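Local coordinates for protein aminoglycoside-O-phosphotransferase VIII (Streptomyces rimosus, PDB 4H05) that probably phosphorylates the 3'-hydroxyl of aminoglycoside antibiotics with ATP as phosphate donor, an enzyme of antibiotic resistance with a protein-kinase-like fold, at residues 185-190 with 219-224. Numbering follows the deposited sequence.
Sequences AVCHGD and RHSDLA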
# COMPACT_ATOMS: atom_id res chain seq x y z
N ALA A 185 -0.19 15.29 4.70
CA ALA A 185 1.17 14.93 4.33
C ALA A 185 1.10 14.05 3.06
O ALA A 185 0.04 13.58 2.65
CB ALA A 185 1.82 14.13 5.46
N VAL A 186 2.23 13.82 2.43
CA VAL A 186 2.29 12.83 1.35
C VAL A 186 2.28 11.48 1.93
O VAL A 186 3.29 11.07 2.60
CB VAL A 186 3.53 13.01 0.48
CG1 VAL A 186 3.60 11.88 -0.63
CG2 VAL A 186 3.54 14.44 -0.09
N CYS A 187 1.14 10.79 1.68
CA CYS A 187 0.85 9.42 2.18
C CYS A 187 1.02 8.31 1.13
O CYS A 187 0.89 8.57 -0.07
CB CYS A 187 -0.53 9.38 2.81
SG CYS A 187 -0.69 10.40 4.34
N HIS A 188 1.44 7.12 1.59
CA HIS A 188 1.40 5.95 0.77
C HIS A 188 -0.03 5.49 0.53
O HIS A 188 -0.45 5.22 -0.56
CB HIS A 188 2.13 4.90 1.51
CG HIS A 188 2.22 3.58 0.76
ND1 HIS A 188 1.28 2.60 0.86
CD2 HIS A 188 3.17 3.12 -0.09
CE1 HIS A 188 1.63 1.61 0.14
NE2 HIS A 188 2.79 1.90 -0.46
N GLY A 189 -0.78 5.32 1.62
CA GLY A 189 -2.21 5.03 1.58
C GLY A 189 -2.62 3.58 1.70
O GLY A 189 -3.84 3.28 1.81
N ASP A 190 -1.64 2.69 1.57
CA ASP A 190 -1.80 1.30 2.00
C ASP A 190 -0.49 0.82 2.68
O ASP A 190 0.13 -0.19 2.27
CB ASP A 190 -2.23 0.41 0.85
CG ASP A 190 -2.64 -0.98 1.30
OD1 ASP A 190 -2.77 -1.81 0.45
OD2 ASP A 190 -2.77 -1.25 2.50
N ARG A 219 -1.93 12.37 7.42
CA ARG A 219 -0.96 11.38 7.89
C ARG A 219 -1.58 10.22 8.63
O ARG A 219 -1.01 9.11 8.57
CB ARG A 219 0.10 12.03 8.79
CG ARG A 219 -0.44 12.47 10.18
CD ARG A 219 0.51 13.30 10.98
NE ARG A 219 0.79 14.56 10.35
CZ ARG A 219 1.96 14.96 9.87
NH1 ARG A 219 3.05 14.21 9.91
NH2 ARG A 219 2.03 16.15 9.32
N HIS A 220 -2.68 10.41 9.35
CA HIS A 220 -3.32 9.24 10.04
C HIS A 220 -3.77 8.19 9.06
O HIS A 220 -3.98 7.01 9.40
CB HIS A 220 -4.44 9.70 11.00
CG HIS A 220 -3.93 10.52 12.16
ND1 HIS A 220 -3.72 9.98 13.40
CD2 HIS A 220 -3.50 11.81 12.23
CE1 HIS A 220 -3.18 10.91 14.20
NE2 HIS A 220 -3.10 12.04 13.51
N SER A 221 -3.90 8.54 7.78
CA SER A 221 -4.24 7.45 6.83
C SER A 221 -3.13 6.40 6.75
O SER A 221 -3.39 5.27 6.31
CB SER A 221 -4.44 8.02 5.41
OG SER A 221 -3.29 8.78 5.06
N ASP A 222 -1.89 6.80 7.02
CA ASP A 222 -0.75 5.86 7.02
C ASP A 222 -0.57 5.22 8.39
O ASP A 222 -0.38 3.97 8.52
CB ASP A 222 0.54 6.53 6.56
CG ASP A 222 0.67 6.65 5.05
OD1 ASP A 222 -0.08 6.04 4.29
OD2 ASP A 222 1.52 7.45 4.64
N LEU A 223 -0.68 6.07 9.43
CA LEU A 223 -0.55 5.59 10.81
C LEU A 223 -1.55 4.49 11.16
O LEU A 223 -1.21 3.55 11.87
CB LEU A 223 -0.68 6.76 11.77
CG LEU A 223 0.49 7.76 11.71
CD1 LEU A 223 0.27 9.03 12.52
CD2 LEU A 223 1.76 7.03 12.11
N ALA A 224 -2.80 4.65 10.68
CA ALA A 224 -3.89 3.77 11.02
C ALA A 224 -3.54 2.38 10.56
O ALA A 224 -3.67 1.41 11.32
CB ALA A 224 -5.22 4.24 10.38
O HOH W 1 -5.13 4.63 3.91
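The carboxylate of Asp222, in the first turn of helix 220-230, grips the backbone of the catalytic loop of this kinase-like fold where it leaves strand 184-187. Each oxygen takes one amide through its syn lone pair: Gly189 N donates to Asp222 OD1 at 2.9 Å (N-H...O 156°), and His188 N donates to Asp222 OD2 at 3.1 Å (149°). With two consecutive amides on its two oxygens, the carboxylate is fixed in rotation, and OD2 is also hydrogen-bonded to His124 NE2 of helix 109-124. The two amide N-H groups, with His124 probably a third donor, satisfy the buried carboxylate and would be expected to favour its charged form. OD2 also lies 3.2 Å from Cys187 CA, close against the last residue of the strand.

The loop is tied down from within as well. His188 has CG anti to the backbone N, which turns the ring away from the helix; its ND1 accepts from Asp190 N at 3.0 Å, the donor 18° out of the ring plane, while NE2 binds Ile209 O. His188 thus braces the backbone of Asp190, the predicted proton acceptor, whose carbonyl O accepts from Asn195 ND2, a predicted magnesium ligand. Gly189 O is met by Arg213 and by a water that also donates to Ser221 O.

At the other end, Ala185 CB lies 4.3 Å above the plane of the Arg219 guanidinium, offset toward its rim; NE forms a salt bridge with Asp183 and NH1 is hydrogen-bonded to Tyr250 OH. Between these regions, Ser221 OG, hydrogen-bonded to Asp218 O, lies 3.1 Å from Cys187 SG.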